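Local coordinates for protein putative SnoaL-like polyketide cyclase (Shewanella denitrificans, PDB 3LZA) that is of unestablished function but belongs to the SnoaL-like branch of the NTF2 clan and probably acts as a polyketide cyclase-type lyase, at residues A[14-25]-A[61-71]. Numbering follows the deposited sequence.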
ATOM      1  N   LEU A  14     -15.059   5.941   0.269  1.00 11.05           N
ATOM      2  CA  LEU A  14     -15.156   7.183   1.079  1.00 11.86           C
ATOM      3  C   LEU A  14     -16.269   7.125   2.128  1.00 11.41           C
ATOM      4  O   LEU A  14     -16.098   7.651   3.254  1.00 11.77           O
ATOM      5  CB  LEU A  14     -15.309   8.433   0.189  1.00 11.19           C
ATOM      6  CG  LEU A  14     -14.065   8.880  -0.601  1.00 12.37           C
ATOM      7  CD1 LEU A  14     -14.346  10.113  -1.471  1.00 13.67           C
ATOM      8  CD2 LEU A  14     -12.837   9.116   0.310  1.00 11.25           C
ATOM      9  N   GLY A  15     -17.353   6.447   1.764  1.00 11.93           N
ATOM     10  CA  GLY A  15     -18.509   6.243   2.665  1.00 12.00           C
ATOM     11  C   GLY A  15     -18.112   5.407   3.860  1.00 11.83           C
ATOM     12  O   GLY A  15     -18.530   5.665   4.996  1.00 12.25           O
ATOM     13  N   TYR A  16     -17.310   4.387   3.576  1.00  9.82           N
ATOM     14  CA  TYR A  16     -16.769   3.485   4.587  1.00  9.85           C
ATOM     15  C   TYR A  16     -15.820   4.207   5.506  1.00  9.32           C
ATOM     16  O   TYR A  16     -15.993   4.171   6.723  1.00  9.41           O
ATOM     17  CB  TYR A  16     -16.072   2.301   3.875  1.00  9.65           C
ATOM     18  CG  TYR A  16     -15.389   1.341   4.799  1.00  9.69           C
ATOM     19  CD1 TYR A  16     -14.101   1.572   5.207  1.00  9.90           C
ATOM     20  CD2 TYR A  16     -16.038   0.201   5.277  1.00 10.78           C
ATOM     21  CE1 TYR A  16     -13.464   0.714   6.046  1.00  9.21           C
ATOM     22  CE2 TYR A  16     -15.411  -0.679   6.136  1.00 10.77           C
ATOM     23  CZ  TYR A  16     -14.131  -0.423   6.543  1.00 11.20           C
ATOM     24  OH  TYR A  16     -13.449  -1.291   7.392  1.00 10.58           O
ATOM     25  N   ILE A  17     -14.877   4.965   4.932  1.00  9.78           N
ATOM     26  CA  ILE A  17     -13.925   5.755   5.734  1.00 10.26           C
ATOM     27  C   ILE A  17     -14.655   6.861   6.550  1.00 10.16           C
ATOM     28  O   ILE A  17     -14.298   7.175   7.661  1.00  9.48           O
ATOM     29  CB  ILE A  17     -12.821   6.362   4.820  1.00 11.09           C
ATOM     30  CG1 ILE A  17     -11.913   5.238   4.277  1.00 11.26           C
ATOM     31  CG2 ILE A  17     -12.040   7.463   5.519  1.00 12.27           C
ATOM     32  CD1 ILE A  17     -11.142   4.499   5.316  1.00 11.44           C
ATOM     33  N   LYS A  18     -15.670   7.471   5.993  1.00  9.11           N
ATOM     34  CA  LYS A  18     -16.410   8.473   6.759  1.00  8.85           C
ATOM     35  C   LYS A  18     -17.028   7.849   8.030  1.00  9.62           C
ATOM     36  O   LYS A  18     -16.854   8.387   9.162  1.00  9.26           O
ATOM     37  CB  LYS A  18     -17.479   9.112   5.857  1.00  9.32           C
ATOM     38  CG  LYS A  18     -18.301  10.214   6.523  1.00  9.21           C
ATOM     39  CD  LYS A  18     -19.229  10.867   5.462  1.00 12.64           C
ATOM     40  CE  LYS A  18     -20.016  12.034   6.045  1.00 15.46           C
ATOM     41  NZ  LYS A  18     -20.629  11.713   7.321  1.00 18.30           N
ATOM     42  N   ALA A  19     -17.678   6.691   7.868  1.00  9.79           N
ATOM     43  CA  ALA A  19     -18.313   5.985   9.001  1.00  9.16           C
ATOM     44  C   ALA A  19     -17.249   5.552  10.023  1.00  9.85           C
ATOM     45  O   ALA A  19     -17.431   5.710  11.227  1.00  8.38           O
ATOM     46  CB  ALA A  19     -19.194   4.774   8.499  1.00  8.96           C
ATOM     47  N   LEU A  20     -16.127   5.021   9.554  1.00  8.42           N
ATOM     48  CA  LEU A  20     -15.078   4.575  10.464  1.00  9.29           C
ATOM     49  C   LEU A  20     -14.553   5.749  11.253  1.00  9.92           C
ATOM     50  O   LEU A  20     -14.317   5.628  12.486  1.00 11.09           O
ATOM     51  CB  LEU A  20     -13.902   3.925   9.672  1.00  9.10           C
ATOM     52  CG  LEU A  20     -12.609   3.527  10.417  1.00 11.68           C
ATOM     53  CD1 LEU A  20     -12.881   2.467  11.420  1.00 12.49           C
ATOM     54  CD2 LEU A  20     -11.472   3.091   9.389  1.00 11.69           C
ATOM     55  N   THR A  21     -14.242   6.848  10.564  1.00 10.70           N
ATOM     56  CA  THR A  21     -13.522   7.950  11.264  1.00 10.49           C
ATOM     57  C   THR A  21     -14.492   8.804  12.101  1.00 11.48           C
ATOM     58  O   THR A  21     -14.061   9.497  13.025  1.00 12.39           O
ATOM     59  CB  THR A  21     -12.662   8.862  10.375  1.00  9.96           C
ATOM     60  OG1 THR A  21     -13.491   9.454   9.366  1.00 10.12           O
ATOM     61  CG2 THR A  21     -11.505   8.110   9.757  1.00 10.81           C
ATOM     62  N   GLU A  22     -15.781   8.750  11.747  1.00 11.84           N
ATOM     63  CA  GLU A  22     -16.829   9.374  12.575  1.00 12.15           C
ATOM     64  C   GLU A  22     -17.313   8.502  13.729  1.00 11.33           C
ATOM     65  O   GLU A  22     -18.245   8.905  14.450  1.00 11.26           O
ATOM     66  CB  GLU A  22     -18.016   9.783  11.706  1.00 11.11           C
ATOM     67  CG  GLU A  22     -17.706  11.023  10.909  1.00 14.10           C
ATOM     68  CD  GLU A  22     -18.831  11.451  10.003  1.00 18.34           C
ATOM     69  OE1 GLU A  22     -19.917  10.816   9.998  1.00 21.01           O
ATOM     70  OE2 GLU A  22     -18.622  12.447   9.286  1.00 21.37           O
ATOM     71  N   HIS A  23     -16.667   7.350  13.922  1.00 11.29           N
ATOM     72  CA  HIS A  23     -17.058   6.398  14.961  1.00 12.34           C
ATOM     73  C   HIS A  23     -18.557   6.049  14.880  1.00 12.49           C
ATOM     74  O   HIS A  23     -19.257   5.916  15.896  1.00 12.04           O
ATOM     75  CB  HIS A  23     -16.684   6.895  16.366  1.00 12.28           C
ATOM     76  CG  HIS A  23     -15.329   7.513  16.462  1.00 14.42           C
ATOM     77  ND1 HIS A  23     -14.162   6.808  16.232  1.00 15.42           N
ATOM     78  CD2 HIS A  23     -14.956   8.774  16.782  1.00 14.33           C
ATOM     79  CE1 HIS A  23     -13.130   7.620  16.392  1.00 12.62           C
ATOM     80  NE2 HIS A  23     -13.584   8.812  16.738  1.00 15.43           N
ATOM     81  N   ASP A  24     -19.045   5.896  13.640  1.00 12.83           N
ATOM     82  CA  ASP A  24     -20.461   5.658  13.401  1.00 12.67           C
ATOM     83  C   ASP A  24     -20.651   4.166  13.118  1.00 12.38           C
ATOM     84  O   ASP A  24     -20.530   3.719  11.984  1.00 12.31           O
ATOM     85  CB  ASP A  24     -20.926   6.532  12.234  1.00 13.40           C
ATOM     86  CG  ASP A  24     -22.335   6.260  11.786  1.00 11.85           C
ATOM     87  OD1 ASP A  24     -23.054   5.423  12.389  1.00 14.39           O
ATOM     88  OD2 ASP A  24     -22.752   6.886  10.766  1.00 14.28           O
ATOM     89  N   TYR A  25     -20.966   3.390  14.153  1.00 12.27           N
ATOM     90  CA  TYR A  25     -20.925   1.932  14.007  1.00 11.56           C
ATOM     91  C   TYR A  25     -22.210   1.357  13.424  1.00 10.68           C
ATOM     92  O   TYR A  25     -22.206   0.247  12.881  1.00 11.75           O
ATOM     93  CB  TYR A  25     -20.528   1.262  15.328  1.00 11.55           C
ATOM     94  CG  TYR A  25     -19.238   1.851  15.877  1.00 12.70           C
ATOM     95  CD1 TYR A  25     -18.062   1.820  15.114  1.00 12.75           C
ATOM     96  CD2 TYR A  25     -19.184   2.428  17.147  1.00 14.48           C
ATOM     97  CE1 TYR A  25     -16.859   2.382  15.593  1.00 14.26           C
ATOM     98  CE2 TYR A  25     -17.983   3.011  17.636  1.00  9.06           C
ATOM     99  CZ  TYR A  25     -16.824   2.942  16.845  1.00 14.16           C
ATOM    100  OH  TYR A  25     -15.626   3.487  17.251  1.00 17.83           O
ATOM    101  N   HIS A  61     -11.235   3.283  20.103  1.00 16.52           N
ATOM    102  CA  HIS A  61     -11.590   4.669  19.880  1.00 16.37           C
ATOM    103  C   HIS A  61     -12.448   5.291  20.966  1.00 15.09           C
ATOM    104  O   HIS A  61     -12.822   6.442  20.850  1.00 14.01           O
ATOM    105  CB  HIS A  61     -12.254   4.810  18.504  1.00 16.70           C
ATOM    106  CG  HIS A  61     -11.300   4.585  17.383  1.00 17.52           C
ATOM    107  ND1 HIS A  61     -11.631   3.887  16.239  1.00 21.70           N
ATOM    108  CD2 HIS A  61     -10.004   4.948  17.244  1.00 20.36           C
ATOM    109  CE1 HIS A  61     -10.579   3.857  15.433  1.00 24.36           C
ATOM    110  NE2 HIS A  61      -9.568   4.466  16.036  1.00 19.88           N
ATOM    111  N   GLU A  62     -12.726   4.553  22.037  1.00 14.93           N
ATOM    112  CA  GLU A  62     -13.515   5.084  23.154  0.50 14.60           C
ATOM    113  C   GLU A  62     -12.812   6.324  23.690  1.00 14.17           C
ATOM    114  O   GLU A  62     -11.635   6.253  24.054  1.00 14.24           O
ATOM    115  CB  GLU A  62     -13.675   4.021  24.257  0.50 15.13           C
ATOM    116  CG  GLU A  62     -14.935   4.163  25.125  0.50 15.85           C
ATOM    117  CD  GLU A  62     -14.725   5.079  26.303  0.50 17.96           C
ATOM    118  OE1 GLU A  62     -13.555   5.448  26.550  0.50 19.09           O
ATOM    119  OE2 GLU A  62     -15.717   5.427  26.982  0.50 18.70           O
ATOM    120  N   GLY A  63     -13.517   7.457  23.704  1.00 13.32           N
ATOM    121  CA  GLY A  63     -12.984   8.684  24.275  1.00 11.77           C
ATOM    122  C   GLY A  63     -12.123   9.511  23.347  1.00 10.80           C
ATOM    123  O   GLY A  63     -11.659  10.559  23.754  1.00 10.07           O
ATOM    124  N   VAL A  64     -11.912   9.043  22.108  1.00  9.15           N
ATOM    125  CA  VAL A  64     -11.024   9.740  21.172  1.00  9.29           C
ATOM    126  C   VAL A  64     -11.720  11.067  20.809  1.00  9.69           C
ATOM    127  O   VAL A  64     -12.943  11.125  20.740  1.00 11.27           O
ATOM    128  CB  VAL A  64     -10.716   8.864  19.940  1.00 10.48           C
ATOM    129  CG1 VAL A  64     -10.196   9.713  18.719  1.00  9.55           C
ATOM    130  CG2 VAL A  64      -9.735   7.748  20.292  1.00 10.38           C
ATOM    131  N   LEU A  65     -10.939  12.143  20.672  1.00  8.80           N
ATOM    132  CA  LEU A  65     -11.459  13.504  20.427  1.00  7.86           C
ATOM    133  C   LEU A  65     -11.489  13.812  18.947  1.00  7.73           C
ATOM    134  O   LEU A  65     -12.484  14.384  18.424  1.00  7.63           O
ATOM    135  CB  LEU A  65     -10.618  14.556  21.158  1.00  6.88           C
ATOM    136  CG  LEU A  65     -10.635  14.437  22.669  1.00  8.66           C
ATOM    137  CD1 LEU A  65      -9.546  15.315  23.264  1.00  6.93           C
ATOM    138  CD2 LEU A  65     -12.003  14.766  23.290  1.00  6.31           C
ATOM    139  N   GLU A  66     -10.423  13.401  18.245  1.00  7.86           N
ATOM    140  CA  GLU A  66     -10.311  13.604  16.799  1.00  7.51           C
ATOM    141  C   GLU A  66      -9.729  12.366  16.151  1.00  8.09           C
ATOM    142  O   GLU A  66      -8.823  11.728  16.689  1.00  7.66           O
ATOM    143  CB  GLU A  66      -9.416  14.812  16.495  1.00  8.82           C
ATOM    144  CG  GLU A  66      -9.924  16.102  17.037  1.00  7.76           C
ATOM    145  CD  GLU A  66      -8.916  17.236  16.901  1.00 10.88           C
ATOM    146  OE1 GLU A  66      -7.854  17.088  16.251  1.00 15.37           O
ATOM    147  OE2 GLU A  66      -9.179  18.264  17.467  1.00 10.27           O
ATOM    148  N   PHE A  67     -10.273  12.004  14.993  1.00  8.15           N
ATOM    149  CA  PHE A  67      -9.790  10.861  14.207  1.00  8.28           C
ATOM    150  C   PHE A  67     -10.162  11.156  12.775  1.00  9.36           C
ATOM    151  O   PHE A  67     -11.346  11.342  12.472  1.00  9.08           O
ATOM    152  CB  PHE A  67     -10.473   9.547  14.627  1.00  8.35           C
ATOM    153  CG  PHE A  67      -9.963   8.344  13.922  1.00  9.80           C
ATOM    154  CD1 PHE A  67      -8.600   8.179  13.666  1.00 17.21           C
ATOM    155  CD2 PHE A  67     -10.828   7.329  13.570  1.00 14.15           C
ATOM    156  CE1 PHE A  67      -8.124   7.017  12.996  1.00 16.12           C
ATOM    157  CE2 PHE A  67     -10.368   6.196  12.877  1.00 17.76           C
ATOM    158  CZ  PHE A  67      -9.033   6.054  12.589  1.00 16.43           C
ATOM    159  N   ASP A  68      -9.161  11.285  11.910  1.00 10.00           N
ATOM    160  CA  ASP A  68      -9.401  11.544  10.481  1.00  9.43           C
ATOM    161  C   ASP A  68      -8.358  10.807   9.679  1.00 10.15           C
ATOM    162  O   ASP A  68      -7.241  10.538  10.158  1.00  9.22           O
ATOM    163  CB  ASP A  68      -9.298  13.031  10.179  1.00 11.09           C
ATOM    164  CG  ASP A  68     -10.469  13.826  10.733  1.00 14.58           C
ATOM    165  OD1 ASP A  68     -11.558  13.875  10.085  1.00 17.36           O
ATOM    166  OD2 ASP A  68     -10.281  14.405  11.806  1.00 16.68           O
ATOM    167  N   PHE A  69      -8.743  10.430   8.473  1.00  8.19           N
ATOM    168  CA  PHE A  69      -7.824   9.898   7.471  1.00  9.74           C
ATOM    169  C   PHE A  69      -7.732  10.953   6.380  1.00  9.35           C
ATOM    170  O   PHE A  69      -8.677  11.179   5.554  1.00 11.40           O
ATOM    171  CB  PHE A  69      -8.345   8.549   6.935  1.00  9.21           C
ATOM    172  CG  PHE A  69      -7.427   7.839   5.940  1.00 10.62           C
ATOM    173  CD1 PHE A  69      -6.052   8.093   5.873  1.00 12.05           C
ATOM    174  CD2 PHE A  69      -7.960   6.883   5.099  1.00 12.77           C
ATOM    175  CE1 PHE A  69      -5.224   7.414   4.940  1.00 10.40           C
ATOM    176  CE2 PHE A  69      -7.130   6.166   4.153  1.00 10.17           C
ATOM    177  CZ  PHE A  69      -5.751   6.439   4.102  1.00 11.08           C
ATOM    178  N   ASN A  70      -6.608  11.653   6.449  1.00  8.75           N
ATOM    179  CA  ASN A  70      -6.238  12.715   5.519  1.00  9.52           C
ATOM    180  C   ASN A  70      -5.665  12.074   4.225  1.00  8.77           C
ATOM    181  O   ASN A  70      -4.548  11.596   4.210  1.00  9.24           O
ATOM    182  CB  ASN A  70      -5.254  13.648   6.237  1.00  9.30           C
ATOM    183  CG  ASN A  70      -5.843  14.226   7.521  1.00 10.09           C
ATOM    184  OD1 ASN A  70      -5.286  14.075   8.652  1.00 13.06           O
ATOM    185  ND2 ASN A  70      -6.976  14.872   7.376  1.00 10.57           N
ATOM    186  N   ILE A  71      -6.489  12.039   3.186  1.00  9.20           N
ATOM    187  CA  ILE A  71      -6.194  11.291   1.959  1.00 10.27           C
ATOM    188  C   ILE A  71      -5.462  12.193   0.922  1.00  9.67           C
ATOM    189  O   ILE A  71      -6.023  13.177   0.361  1.00 10.10           O
ATOM    190  CB  ILE A  71      -7.475  10.613   1.347  1.00  9.99           C
ATOM    191  CG1 ILE A  71      -8.084   9.629   2.376  1.00 13.19           C
ATOM    192  CG2 ILE A  71      -7.105   9.892   0.061  1.00  7.94           C
ATOM    193  CD1 ILE A  71      -9.381   9.037   1.988  1.00 17.34           C
TER
HETATM  194  O   HOH W   1     -13.888   4.188  15.121  1.00 25.31           O
HETATM  195  O   HOH W   2     -14.249  12.106  10.681  1.00 18.80           O
HETATM  196  O   HOH W   3     -11.310  11.515   7.775  1.00 21.70           O
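The ring of Phe-67 is overlapped on one face by the methyl of Thr-21, whose CG2 makes a CH-pi contact 4.2 Å from the ring centroid and 25° off its normal. On the opposite face, offset toward the rim, lies NE2 of His-61. With CG anti to the backbone N (chi1 -176°), the Phe-67 ring reaches from its strand toward the helix end. Threonine suits this place because its branches divide the work: CG2 packs on the ring while OG1 turns back to Ile-17 O. One water donates to both Thr-21 OG1 and Asp-68 OD1; a second, held by Phe-69 N, reaches these oxygens only weakly. In this cone-like alpha+beta fold of the NTF2 clan, the 14-21 part of helix 8-21 runs nearly antiparallel to residues 66-71 of strand 66-77, outermost in the sheet within this chain, the short segments' axes 8.3 Å apart. Farther along, Ile-17 CD1 meets the Phe-69 ring at its edge (4.0 Å to Phe-69 CD2). The helix ends in a Schellman motif with His-23, at positive phi, as C-prime residue. That turn brings the imidazole into an aromatic cluster: His-23 CE1 lies 3.7 Å from Phe-67 CD2, and the His-23 and His-61 rings meet obliquely, planes at 50°. A water in the His-23 ring plane donates to Leu-20 O and bonds His-23 ND1 and Tyr-25 OH; its approach to His-61 ND1 is doubtfully short. An alanine in place of His-23 would probably leave this water short of a partner and open a gap between His-61, Val-64 and Phe-67. Branched aliphatic ends fit the apolar contact of Leu-14 CD2 with Ile-71 CD1 (3.8 Å).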